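Local coordinates for Phenolphthiocerol/phthiocerol polyketide synthase subunit C (Mycobacterium tuberculosis H37Rv, PDB 8QZI), which probably carries growing polyketide chains on the phosphopantetheine arm of its acyl carrier domain during the synthesis of phthiocerol and phenolphthiocerol in the mycobacterium, at residues G52-A57 against A120-M125. Residues are numbered along the deposited sequence; the frame is centred on the assembly and turned at random.
Sequences GHLASA and ALCERM
L54 reaches from the first turn of helix 52-66 to the short helix 119-124 and joins the two within what is probably an acyl carrier protein helix bundle, the small all-helical fold expected of a phosphopantetheine attachment domain. This links the first helix of the bundle to the last by van der Waals contact, chiefly between apolar side chains; no hydrogen bond crosses between G52-A57 and A120-M125. One methyl does the work. CD2 of L54 lies 3.8 Å from CB of L121, and the two leucine side chains cross at about a right angle, so they meet over a small patch instead of lying alongside each other. The same methyl comes 4.1 Å from SG of C122 and 4.0 Å from the backbone N of C122, which seats it over the junction between the two residues. With CG of L54 anti to the backbone N (chi1 -167°), the isobutyl group stretches outward from its helix and reaches across to helix 119-124, where the nearest CA atoms, those of L54 and C122, are 7.8 Å apart. The buried surface is modest, 126 Å², and more than half of it belongs to L54.

L121 extends the packing by also touching L99. Separately, A55 of helix 52-66 packs on the loop residues H74 and S115.

Hydrogen bonds within each segment brace the backbone. M125 N, of a poorly ordered selenomethionine at the end of the model, bonds to L121 O at 2.8 Å. In the first helix, H53 O accepts two bonds from the same face of its carbonyl plane: one from the backbone, A57 N at 2.7 Å, and one from a side chain, the hydroxyl S56 OG at 2.8 Å, tilted 21° from that plane.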
ATOM      1  N   GLY F  52      11.557  21.053 -18.477  1.00 93.27           N
ATOM      2  CA  GLY F  52      10.227  21.643 -18.574  1.00 96.64           C
ATOM      3  C   GLY F  52       9.144  20.840 -19.273  1.00104.15           C
ATOM      4  O   GLY F  52       8.042  20.702 -18.731  1.00102.64           O
ATOM      5  N   HIS F  53       9.410  20.332 -20.483  1.00 97.80           N
ATOM      6  CA  HIS F  53       8.421  19.473 -21.130  1.00105.60           C
ATOM      7  C   HIS F  53       8.287  18.121 -20.441  1.00109.24           C
ATOM      8  O   HIS F  53       7.260  17.444 -20.605  1.00110.12           O
ATOM      9  CB  HIS F  53       8.769  19.259 -22.590  1.00108.59           C
ATOM     10  CG  HIS F  53       8.301  20.362 -23.465  1.00124.30           C
ATOM     11  ND1 HIS F  53       8.639  20.454 -24.799  1.00129.52           N
ATOM     12  CD2 HIS F  53       7.521  21.433 -23.197  1.00127.70           C
ATOM     13  CE1 HIS F  53       8.083  21.535 -25.317  1.00131.96           C
ATOM     14  NE2 HIS F  53       7.404  22.149 -24.364  1.00131.60           N
ATOM     15  N   LEU F  54       9.314  17.710 -19.695  1.00111.99           N
ATOM     16  CA  LEU F  54       9.225  16.495 -18.901  1.00101.87           C
ATOM     17  C   LEU F  54       8.041  16.576 -17.947  1.00103.28           C
ATOM     18  O   LEU F  54       7.137  15.739 -17.983  1.00106.67           O
ATOM     19  CB  LEU F  54      10.537  16.289 -18.150  1.00 90.24           C
ATOM     20  CG  LEU F  54      10.710  14.913 -17.534  1.00 90.39           C
ATOM     21  CD1 LEU F  54      10.535  13.825 -18.571  1.00 92.83           C
ATOM     22  CD2 LEU F  54      12.078  14.828 -16.886  1.00 97.05           C
ATOM     23  N   ALA F  55       8.014  17.616 -17.113  1.00101.17           N
ATOM     24  CA  ALA F  55       6.850  17.886 -16.274  1.00104.53           C
ATOM     25  C   ALA F  55       5.548  17.881 -17.084  1.00105.80           C
ATOM     26  O   ALA F  55       4.570  17.233 -16.703  1.00106.68           O
ATOM     27  CB  ALA F  55       7.042  19.223 -15.551  1.00102.97           C
ATOM     28  N   SER F  56       5.510  18.601 -18.202  1.00111.35           N
ATOM     29  CA  SER F  56       4.279  18.619 -18.982  1.00117.58           C
ATOM     30  C   SER F  56       3.907  17.222 -19.447  1.00111.11           C
ATOM     31  O   SER F  56       2.720  16.888 -19.520  1.00109.38           O
ATOM     32  CB  SER F  56       4.417  19.564 -20.188  1.00130.01           C
ATOM     33  OG  SER F  56       4.945  18.915 -21.344  1.00135.11           O
ATOM     34  N   ALA F  57       4.907  16.394 -19.750  1.00108.47           N
ATOM     35  CA  ALA F  57       4.652  15.119 -20.410  1.00112.14           C
ATOM     36  C   ALA F  57       4.199  14.041 -19.423  1.00111.70           C
ATOM     37  O   ALA F  57       3.437  13.139 -19.793  1.00110.58           O
ATOM     38  CB  ALA F  57       5.915  14.688 -21.174  1.00108.54           C
ATOM     39  N   ALA F 120      15.279  14.435 -11.247  1.00128.71           N
ATOM     40  CA  ALA F 120      15.821  13.082 -11.125  1.00128.47           C
ATOM     41  C   ALA F 120      15.727  12.302 -12.435  1.00121.20           C
ATOM     42  O   ALA F 120      16.669  11.598 -12.814  1.00130.30           O
ATOM     43  CB  ALA F 120      15.107  12.339  -9.994  1.00128.03           C
ATOM     44  N   LEU F 121      14.597  12.401 -13.133  1.00121.47           N
ATOM     45  CA  LEU F 121      14.485  11.728 -14.423  1.00106.33           C
ATOM     46  C   LEU F 121      15.376  12.379 -15.474  1.00125.45           C
ATOM     47  O   LEU F 121      15.907  11.688 -16.349  1.00122.28           O
ATOM     48  CB  LEU F 121      13.025  11.702 -14.886  1.00102.08           C
ATOM     49  CG  LEU F 121      12.354  10.318 -14.945  1.00 99.25           C
ATOM     50  CD1 LEU F 121      12.517   9.609 -13.616  1.00 94.53           C
ATOM     51  CD2 LEU F 121      10.870  10.352 -15.351  1.00 97.01           C
ATOM     52  N   CYS F 122      15.566  13.700 -15.395  1.00127.73           N
ATOM     53  CA  CYS F 122      16.348  14.412 -16.400  1.00138.57           C
ATOM     54  C   CYS F 122      17.815  13.982 -16.393  1.00158.82           C
ATOM     55  O   CYS F 122      18.505  14.162 -17.405  1.00171.14           O
ATOM     56  CB  CYS F 122      16.212  15.929 -16.195  1.00134.43           C
ATOM     57  SG  CYS F 122      15.525  16.905 -17.607  1.00141.22           S
ATOM     58  N   GLU F 123      18.310  13.416 -15.284  1.00156.99           N
ATOM     59  CA  GLU F 123      19.628  12.780 -15.307  1.00165.30           C
ATOM     60  C   GLU F 123      19.565  11.422 -15.994  1.00166.09           C
ATOM     61  O   GLU F 123      20.473  11.053 -16.749  1.00173.60           O
ATOM     62  CB  GLU F 123      20.184  12.629 -13.888  1.00159.62           C
ATOM     63  CG  GLU F 123      19.194  12.945 -12.783  1.00144.36           C
ATOM     64  CD  GLU F 123      19.542  14.223 -12.047  1.00139.59           C
ATOM     65  OE1 GLU F 123      19.932  14.140 -10.865  1.00136.39           O
ATOM     66  OE2 GLU F 123      19.437  15.309 -12.653  1.00140.09           O
ATOM     67  N   ARG F 124      18.488  10.678 -15.749  1.00154.62           N
ATOM     68  CA  ARG F 124      18.332   9.359 -16.348  1.00156.03           C
ATOM     69  C   ARG F 124      18.207   9.448 -17.862  1.00164.44           C
ATOM     70  O   ARG F 124      18.992   8.837 -18.595  1.00168.44           O
ATOM     71  CB  ARG F 124      17.113   8.670 -15.739  1.00142.29           C
ATOM     72  CG  ARG F 124      17.120   8.664 -14.220  1.00132.85           C
ATOM     73  CD  ARG F 124      18.168   7.704 -13.653  1.00138.27           C
ATOM     74  NE  ARG F 124      19.213   7.360 -14.612  1.00148.10           N
ATOM     75  CZ  ARG F 124      19.081   6.433 -15.554  1.00155.19           C
ATOM     76  NH1 ARG F 124      20.082   6.187 -16.394  1.00170.82           N
ATOM     77  NH2 ARG F 124      17.937   5.766 -15.669  1.00145.40           N
HETATM   78  N   MSE F 125      17.228  10.214 -18.341  1.00172.01           N
HETATM   79  CA  MSE F 125      16.839  10.276 -19.753  1.00194.54           C
HETATM   80  C   MSE F 125      17.475   9.193 -20.625  1.00204.51           C
HETATM   81  O   MSE F 125      18.535   9.393 -21.213  1.00214.63           O
HETATM   82  CB  MSE F 125      17.156  11.663 -20.336  1.00212.91           C
HETATM   83  CG  MSE F 125      18.554  12.206 -20.053  1.00232.07           C
HETATM   84 SE   MSE F 125      19.107  13.656 -21.272  1.00254.06          SE
HETATM   85  CE  MSE F 125      18.156  15.172 -20.492  1.00245.36           C
TER